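Local coordinates for protein LD10117p (Drosophila melanogaster, PDB 5HJQ) that stimulates GTP hydrolysis by Rab35 to control synaptic vesicle protein turnover through endosomal sorting, and binds phosphoinositides through its TBC domain, at residues A[118-123]-A[294-299]; A[182-187]-A[212-217]; A[308-313]-A[334-339]. All coordinates share one frame; numbering follows the deposited sequence.

Contact 1 of 3, residues A[118-123]-A[294-299]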
# COMPACT_ATOMS: atom_id res chain seq x y z
N PRO A 118 -13.61 -0.24 -6.93
CA PRO A 118 -13.45 -0.35 -8.39
C PRO A 118 -13.62 0.98 -9.12
O PRO A 118 -13.04 1.17 -10.19
CB PRO A 118 -14.57 -1.33 -8.78
CG PRO A 118 -14.77 -2.15 -7.57
CD PRO A 118 -14.59 -1.21 -6.42
N MET A 119 -14.40 1.88 -8.55
CA MET A 119 -14.60 3.20 -9.14
C MET A 119 -13.37 4.09 -8.95
O MET A 119 -12.92 4.74 -9.90
CB MET A 119 -15.83 3.87 -8.53
CG MET A 119 -16.07 5.27 -9.07
SD MET A 119 -17.54 6.04 -8.38
CE MET A 119 -17.11 6.13 -6.64
N LEU A 120 -12.85 4.13 -7.73
CA LEU A 120 -11.67 4.94 -7.42
C LEU A 120 -10.49 4.57 -8.31
O LEU A 120 -9.83 5.45 -8.88
CB LEU A 120 -11.28 4.80 -5.95
CG LEU A 120 -12.28 5.29 -4.90
CD1 LEU A 120 -11.74 5.05 -3.50
CD2 LEU A 120 -12.60 6.76 -5.12
N CYS A 121 -10.24 3.28 -8.45
CA CYS A 121 -9.15 2.81 -9.31
C CYS A 121 -9.42 3.11 -10.77
O CYS A 121 -8.50 3.39 -11.53
CB CYS A 121 -8.93 1.30 -9.11
SG CYS A 121 -8.31 0.84 -7.47
N GLY A 122 -10.69 3.05 -11.16
CA GLY A 122 -11.06 3.25 -12.55
C GLY A 122 -10.90 4.68 -13.04
O GLY A 122 -10.77 4.92 -14.24
N GLN A 123 -10.88 5.63 -12.11
CA GLN A 123 -10.91 7.05 -12.45
C GLN A 123 -9.61 7.58 -13.06
O GLN A 123 -9.58 8.69 -13.58
CB GLN A 123 -11.24 7.88 -11.21
CG GLN A 123 -10.03 8.20 -10.35
CD GLN A 123 -10.41 8.80 -9.01
OE1 GLN A 123 -10.98 9.89 -8.94
NE2 GLN A 123 -10.09 8.09 -7.93
N TYR A 294 -5.60 5.87 -0.60
CA TYR A 294 -4.53 5.54 -1.55
C TYR A 294 -5.05 5.35 -2.97
O TYR A 294 -4.44 5.84 -3.93
CB TYR A 294 -3.80 4.28 -1.08
CG TYR A 294 -2.89 3.64 -2.11
CD1 TYR A 294 -1.63 4.17 -2.38
CD2 TYR A 294 -3.28 2.49 -2.78
CE1 TYR A 294 -0.80 3.58 -3.31
CE2 TYR A 294 -2.45 1.89 -3.72
CZ TYR A 294 -1.20 2.44 -3.97
OH TYR A 294 -0.35 1.87 -4.89
N PHE A 295 -6.17 4.64 -3.11
CA PHE A 295 -6.75 4.37 -4.43
C PHE A 295 -7.30 5.64 -5.09
O PHE A 295 -7.69 5.63 -6.25
CB PHE A 295 -7.88 3.33 -4.33
CG PHE A 295 -7.39 1.95 -4.01
CD1 PHE A 295 -6.19 1.49 -4.51
CD2 PHE A 295 -8.15 1.10 -3.21
CE1 PHE A 295 -5.74 0.22 -4.22
CE2 PHE A 295 -7.70 -0.18 -2.92
CZ PHE A 295 -6.49 -0.61 -3.42
N HIS A 296 -7.31 6.74 -4.33
CA HIS A 296 -7.81 8.01 -4.84
C HIS A 296 -6.68 9.01 -5.04
O HIS A 296 -6.61 9.69 -6.07
CB HIS A 296 -8.85 8.59 -3.87
CG HIS A 296 -9.52 9.83 -4.38
ND1 HIS A 296 -10.18 9.88 -5.59
CD2 HIS A 296 -9.65 11.06 -3.82
CE1 HIS A 296 -10.67 11.10 -5.77
NE2 HIS A 296 -10.37 11.83 -4.71
N GLU A 297 -5.78 9.09 -4.06
CA GLU A 297 -4.71 10.08 -4.07
C GLU A 297 -3.42 9.54 -4.69
O GLU A 297 -2.75 10.23 -5.46
CB GLU A 297 -4.43 10.58 -2.65
CG GLU A 297 -5.66 11.06 -1.91
CD GLU A 297 -5.32 11.72 -0.59
OE1 GLU A 297 -4.42 12.59 -0.58
OE2 GLU A 297 -5.95 11.37 0.43
N GLY A 298 -3.07 8.31 -4.34
CA GLY A 298 -1.85 7.71 -4.86
C GLY A 298 -0.84 7.40 -3.77
O GLY A 298 -1.19 7.32 -2.60
N ILE A 299 0.42 7.26 -4.17
CA ILE A 299 1.47 6.76 -3.29
C ILE A 299 1.87 7.75 -2.19
O ILE A 299 2.53 7.38 -1.22
CB ILE A 299 2.73 6.38 -4.10
CG1 ILE A 299 3.68 5.49 -3.29
CG2 ILE A 299 3.44 7.63 -4.61
CD1 ILE A 299 4.96 5.14 -4.00
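Gln123 and His296 carry the polar half of this helix-to-helix contact in the all-helical TBC domain, where the end of helix 113-122 meets the last turn of helix 284-297. The glutamine side chain crosses the imidazole at about a right angle, yet its amide is tipped only 30° from the ring plane. NE2 of Gln123 arrives at the ring edge, close to its plane, and donates to His296 ND1 over 2.9 Å with an N-H...N angle of 150°. The other imidazole nitrogen, NE2, is bonded to the backbone O of Lys94, consistent with a proton on NE2 and an acceptor at ND1. Around the same ring gather Val97, Lys98 and Leu101 of helix 94-103, and Leu120 CD2 comes to 4.0 Å from His296 ND1.

The apolar half is built by Cys121, two residues before Gln123, and Phe295, one before His296. Cys121 SG sits over a face of the Phe295 ring, 4.0 Å from the centroid and offset toward the CG-CD1 side, a sulfur-aromatic contact. Trp117 meets Phe295 edge-to-face, and Leu220 packs against it from helix 210-221. Between the two halves, Leu120 CB touches Phe295 CB at 4.0 Å, where the backbones run close together.

His296 thus stands in the second shell of the inositol phosphate pocket: its side chain lies about 4 Å from that of Lys98, while Glu297 next to it touches the bound inositol trisphosphate and forms a salt bridge with Arg102. A second bond, inside its own segment, helps fix the glutamine. With Gln123 CG between the backbone N and the carbonyl carbon (chi1 85°), the extended chain is directed so that Gln123 NE2 also donates to Leu120 O, 2.8 Å away, in the carbonyl plane and on a lone pair.

Contact 2 of 3, residues A[182-187]-A[212-217]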
# COMPACT_ATOMS: atom_id res chain seq x y z
N ASN A 182 -0.03 -13.34 -12.67
CA ASN A 182 0.46 -14.03 -13.86
C ASN A 182 -0.05 -13.35 -15.12
O ASN A 182 0.71 -13.13 -16.06
CB ASN A 182 0.04 -15.50 -13.85
CG ASN A 182 1.08 -16.41 -13.23
OD1 ASN A 182 1.84 -17.07 -13.94
ND2 ASN A 182 1.13 -16.44 -11.91
N VAL A 183 -1.33 -13.01 -15.11
CA VAL A 183 -1.96 -12.31 -16.22
C VAL A 183 -1.33 -10.93 -16.41
O VAL A 183 -1.00 -10.54 -17.54
CB VAL A 183 -3.48 -12.15 -16.01
CG1 VAL A 183 -4.06 -11.19 -17.03
CG2 VAL A 183 -4.17 -13.51 -16.08
N LEU A 184 -1.16 -10.20 -15.31
CA LEU A 184 -0.54 -8.88 -15.35
C LEU A 184 0.87 -8.95 -15.93
O LEU A 184 1.21 -8.17 -16.82
CB LEU A 184 -0.51 -8.26 -13.95
CG LEU A 184 -1.84 -7.64 -13.54
CD1 LEU A 184 -1.80 -7.13 -12.12
CD2 LEU A 184 -2.21 -6.52 -14.50
N GLY A 185 1.66 -9.90 -15.45
CA GLY A 185 3.00 -10.12 -15.96
C GLY A 185 3.00 -10.45 -17.44
O GLY A 185 3.93 -10.11 -18.17
N TYR A 186 1.93 -11.10 -17.89
CA TYR A 186 1.79 -11.49 -19.29
C TYR A 186 1.40 -10.32 -20.19
O TYR A 186 1.89 -10.20 -21.31
CB TYR A 186 0.75 -12.60 -19.42
CG TYR A 186 0.39 -12.96 -20.85
CD1 TYR A 186 1.33 -13.53 -21.70
CD2 TYR A 186 -0.90 -12.76 -21.33
CE1 TYR A 186 0.99 -13.87 -23.01
CE2 TYR A 186 -1.25 -13.10 -22.62
CZ TYR A 186 -0.30 -13.65 -23.46
OH TYR A 186 -0.63 -13.99 -24.75
N ASP A 187 0.53 -9.45 -19.68
CA ASP A 187 0.03 -8.33 -20.48
C ASP A 187 0.87 -7.07 -20.29
O ASP A 187 0.88 -6.18 -21.15
CB ASP A 187 -1.43 -8.04 -20.12
CG ASP A 187 -2.13 -7.19 -21.16
OD1 ASP A 187 -1.98 -7.49 -22.37
OD2 ASP A 187 -2.82 -6.22 -20.78
N GLU A 212 -12.70 -7.90 -11.24
CA GLU A 212 -12.73 -6.51 -10.79
C GLU A 212 -11.39 -6.10 -10.18
O GLU A 212 -10.91 -4.99 -10.42
CB GLU A 212 -13.85 -6.30 -9.78
CG GLU A 212 -15.19 -6.00 -10.42
CD GLU A 212 -16.33 -5.98 -9.42
OE1 GLU A 212 -16.43 -6.93 -8.62
OE2 GLU A 212 -17.13 -5.02 -9.44
N ALA A 213 -10.80 -7.00 -9.39
CA ALA A 213 -9.47 -6.77 -8.82
C ALA A 213 -8.46 -6.50 -9.92
O ALA A 213 -7.67 -5.57 -9.82
CB ALA A 213 -9.05 -7.96 -7.98
N TYR A 214 -8.51 -7.31 -10.97
CA TYR A 214 -7.62 -7.13 -12.11
C TYR A 214 -7.77 -5.75 -12.73
O TYR A 214 -6.77 -5.05 -12.95
CB TYR A 214 -7.89 -8.18 -13.19
CG TYR A 214 -7.28 -7.79 -14.52
CD1 TYR A 214 -5.92 -7.94 -14.75
CD2 TYR A 214 -8.06 -7.25 -15.54
CE1 TYR A 214 -5.35 -7.58 -15.95
CE2 TYR A 214 -7.49 -6.88 -16.75
CZ TYR A 214 -6.13 -7.05 -16.94
OH TYR A 214 -5.55 -6.69 -18.14
N ILE A 215 -9.01 -5.36 -13.00
CA ILE A 215 -9.29 -4.09 -13.66
C ILE A 215 -8.83 -2.90 -12.80
O ILE A 215 -8.38 -1.88 -13.33
CB ILE A 215 -10.79 -3.95 -13.99
CG1 ILE A 215 -11.23 -5.06 -14.95
CG2 ILE A 215 -11.08 -2.60 -14.62
CD1 ILE A 215 -12.72 -5.06 -15.26
N CYS A 216 -8.93 -3.04 -11.48
CA CYS A 216 -8.36 -2.05 -10.58
C CYS A 216 -6.85 -1.95 -10.76
O CYS A 216 -6.30 -0.86 -10.93
CB CYS A 216 -8.67 -2.40 -9.12
SG CYS A 216 -10.35 -2.02 -8.62
N LEU A 217 -6.19 -3.11 -10.73
CA LEU A 217 -4.73 -3.18 -10.84
C LEU A 217 -4.21 -2.61 -12.16
O LEU A 217 -3.26 -1.82 -12.16
CB LEU A 217 -4.27 -4.63 -10.70
CG LEU A 217 -4.37 -5.17 -9.27
CD1 LEU A 217 -4.59 -6.67 -9.26
CD2 LEU A 217 -3.12 -4.81 -8.49
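Leu184 reaches across to Tyr214 and Leu217 with one methyl for each. Its CD2 lies 3.6 Å from Tyr214 CE1, approaching the ring obliquely, while CD1 rests 3.8 Å from Leu217 CB and touches Leu217 CD1 as well. Val183 adds its CG1 at 4.0 Å from the same Tyr214 CE1, so that two aliphatic side chains of helix 171-187 share one ring carbon. At the end of helix 171-187, Asp187 OD2 stands 3.8 Å from Tyr214 OH, too far for a firm bond.

Tyr214 is long enough to span the distance between the helices, whose axes pass 11.2 Å apart at 40°. The CA-CB bond of the tyrosine does not aim at the facing helix; with CG trans to the backbone N (chi1 164°), the ring is nevertheless carried up against Val183 and Leu184. Replacing Leu184 by an alanine would probably open a gap beside Tyr214 CE1 and Leu217 CB, leaving the tyrosine ring less firmly held on that side.

A second shell confines these groups. Tyr135 meets the Tyr214 ring with planes at about 35°, and Met138 touches both Val183 and Asp187. Leu197 packs on Leu184, and Thr201 and Leu204 on Leu217. The contact is plain hydrophobic packing away from the phosphoinositide pocket. In this strand-less domain, helices 171-187 and 210-221 face each other across it, with helix 134-143 lying against the valine and aspartate and helix 197-204 against the two leucines.

Contact 3 of 3, residues A[308-313]-A[334-339]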
# COMPACT_ATOMS: atom_id res chain seq x y z
N VAL A 308 4.39 9.10 9.89
CA VAL A 308 3.63 8.94 11.13
C VAL A 308 4.15 7.78 11.96
O VAL A 308 4.36 7.91 13.16
CB VAL A 308 2.13 8.72 10.84
CG1 VAL A 308 1.37 8.41 12.12
CG2 VAL A 308 1.55 9.93 10.16
N ILE A 309 4.36 6.64 11.30
CA ILE A 309 4.91 5.46 11.96
C ILE A 309 6.25 5.78 12.62
O ILE A 309 6.50 5.39 13.76
CB ILE A 309 5.08 4.29 10.98
CG1 ILE A 309 3.72 3.79 10.50
CG2 ILE A 309 5.87 3.16 11.62
CD1 ILE A 309 3.80 2.59 9.58
N LEU A 310 7.10 6.50 11.89
CA LEU A 310 8.42 6.87 12.39
C LEU A 310 8.34 7.77 13.62
O LEU A 310 9.11 7.60 14.57
CB LEU A 310 9.24 7.55 11.29
CG LEU A 310 9.81 6.60 10.24
CD1 LEU A 310 10.36 7.37 9.05
CD2 LEU A 310 10.90 5.74 10.85
N ASN A 311 7.42 8.73 13.60
CA ASN A 311 7.19 9.58 14.76
C ASN A 311 6.64 8.79 15.94
O ASN A 311 7.10 8.94 17.06
CB ASN A 311 6.23 10.73 14.42
CG ASN A 311 6.79 11.65 13.36
OD1 ASN A 311 7.98 11.62 13.07
ND2 ASN A 311 5.93 12.50 12.80
N LEU A 312 5.64 7.95 15.67
CA LEU A 312 5.05 7.12 16.71
C LEU A 312 6.06 6.15 17.31
O LEU A 312 6.01 5.86 18.51
CB LEU A 312 3.85 6.33 16.15
CG LEU A 312 2.58 7.11 15.84
CD1 LEU A 312 1.56 6.21 15.15
CD2 LEU A 312 1.99 7.71 17.11
N PHE A 313 6.98 5.65 16.49
CA PHE A 313 7.97 4.69 16.96
C PHE A 313 9.03 5.36 17.83
O PHE A 313 9.49 4.78 18.82
CB PHE A 313 8.64 3.97 15.79
CG PHE A 313 9.63 2.91 16.21
CD1 PHE A 313 9.19 1.71 16.73
CD2 PHE A 313 10.99 3.13 16.08
CE1 PHE A 313 10.09 0.73 17.12
CE2 PHE A 313 11.90 2.16 16.47
CZ PHE A 313 11.45 0.96 16.99
N ASN A 334 13.33 -4.59 11.88
CA ASN A 334 12.15 -5.41 12.18
C ASN A 334 11.61 -4.97 13.53
O ASN A 334 10.56 -5.42 13.97
CB ASN A 334 12.42 -6.92 12.16
CG ASN A 334 13.34 -7.33 11.03
OD1 ASN A 334 13.34 -6.73 9.91
ND2 ASN A 334 13.99 -8.48 11.23
N ALA A 335 12.29 -4.03 14.18
CA ALA A 335 11.71 -3.44 15.38
C ALA A 335 10.53 -2.58 14.96
O ALA A 335 9.51 -2.54 15.64
CB ALA A 335 12.74 -2.62 16.15
N LEU A 336 10.67 -1.94 13.81
CA LEU A 336 9.60 -1.13 13.25
C LEU A 336 8.42 -2.00 12.80
O LEU A 336 7.26 -1.65 13.03
CB LEU A 336 10.12 -0.29 12.07
CG LEU A 336 10.95 0.93 12.47
CD1 LEU A 336 11.94 1.31 11.38
CD2 LEU A 336 10.04 2.10 12.79
N ILE A 337 8.74 -3.13 12.18
CA ILE A 337 7.72 -4.08 11.76
C ILE A 337 6.93 -4.61 12.95
O ILE A 337 5.70 -4.65 12.92
CB ILE A 337 8.34 -5.28 11.00
CG1 ILE A 337 9.00 -4.80 9.70
CG2 ILE A 337 7.29 -6.34 10.71
CD1 ILE A 337 8.03 -4.24 8.69
N LYS A 338 7.64 -5.02 14.00
CA LYS A 338 7.00 -5.53 15.20
C LYS A 338 6.13 -4.46 15.86
O LYS A 338 5.03 -4.76 16.35
CB LYS A 338 8.05 -6.04 16.20
CG LYS A 338 8.83 -7.26 15.74
CD LYS A 338 9.70 -7.80 16.86
CE LYS A 338 10.61 -6.73 17.45
NZ LYS A 338 11.93 -7.28 17.87
N PHE A 339 6.62 -3.23 15.87
CA PHE A 339 5.89 -2.10 16.44
C PHE A 339 4.58 -1.85 15.71
O PHE A 339 3.56 -1.52 16.32
CB PHE A 339 6.76 -0.84 16.43
CG PHE A 339 6.03 0.40 16.85
CD1 PHE A 339 5.70 0.62 18.18
CD2 PHE A 339 5.68 1.37 15.92
CE1 PHE A 339 5.03 1.76 18.57
CE2 PHE A 339 5.01 2.51 16.30
CZ PHE A 339 4.69 2.71 17.63
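Ile309 O accepts the backbone N-H of Phe313 at 2.8 Å, an ordinary helical bond, and the Phe339 ring of the facing helix lies nearby, with CE2 at 4.1 Å from that oxygen. Leu312 O is nearer still, 3.5 Å from Phe339 CZ; both oxygens are placed obliquely to the ring. The CE2-CZ end of this phenylalanine thus rests against the backbone of helix 300-317, while Leu312 CB touches CE2.

Two aromatic side chains sliding past each other in opposite directions form the centre. Phe313 turns its edge, led by CD1, onto the face of Phe339 in a T-shaped pair, centroids 5.2 Å apart and planes at 70°. Phe313 CA lies over a Phe339 face too, in a CH-pi contact 4.1 Å from the centroid. Leu336 CD2 in turn stands over one face of the Phe313 ring, 3.9 Å from its centroid, and the far end of that ring, CZ, meets Ala335 CB. Phe313 chi1 of -177° sends the ring out from its helix, one face against Leu336 CD2 and its edge on Phe339.

These two helices of the all-helical TBC fragment cross at almost a right angle (92°), and large side chains do much of the joining. Trp323 meets Phe339 edge-to-face, Trp277 packs on Ile309, Leu310 and Leu336, and Phe258 touches Phe313. Arg304, which binds phosphoinositide, lies further back on helix 300-317, its side chain about 9 Å from that of Ile309. With mostly apolar side chains meeting, cohesion between helices 300-317 and 332-341 rests on ring edges, CH-pi contacts and close fit, not on charge pairing.

In the fold
From the N terminus, segment 118-123 comes first, and contact 1 joins it to 294-299 only after some 170 residues, closing the longest loop of the three. Contact 2 falls wholly within that loop, tying helix 171-187 to helix 210-221 over a short excursion. The two meet in space: Cys216 SG packs against Pro118 CA and Cys121 CB, so helix 210-221 belongs to both surroundings. Contact 3 follows in series, without crossing either; helix 300-317 comes directly after helix 284-297, and its short loop returns at 334-339. Contacts 1 and 3, with centres 26 Å apart, lie on opposite sides of the chain's centre.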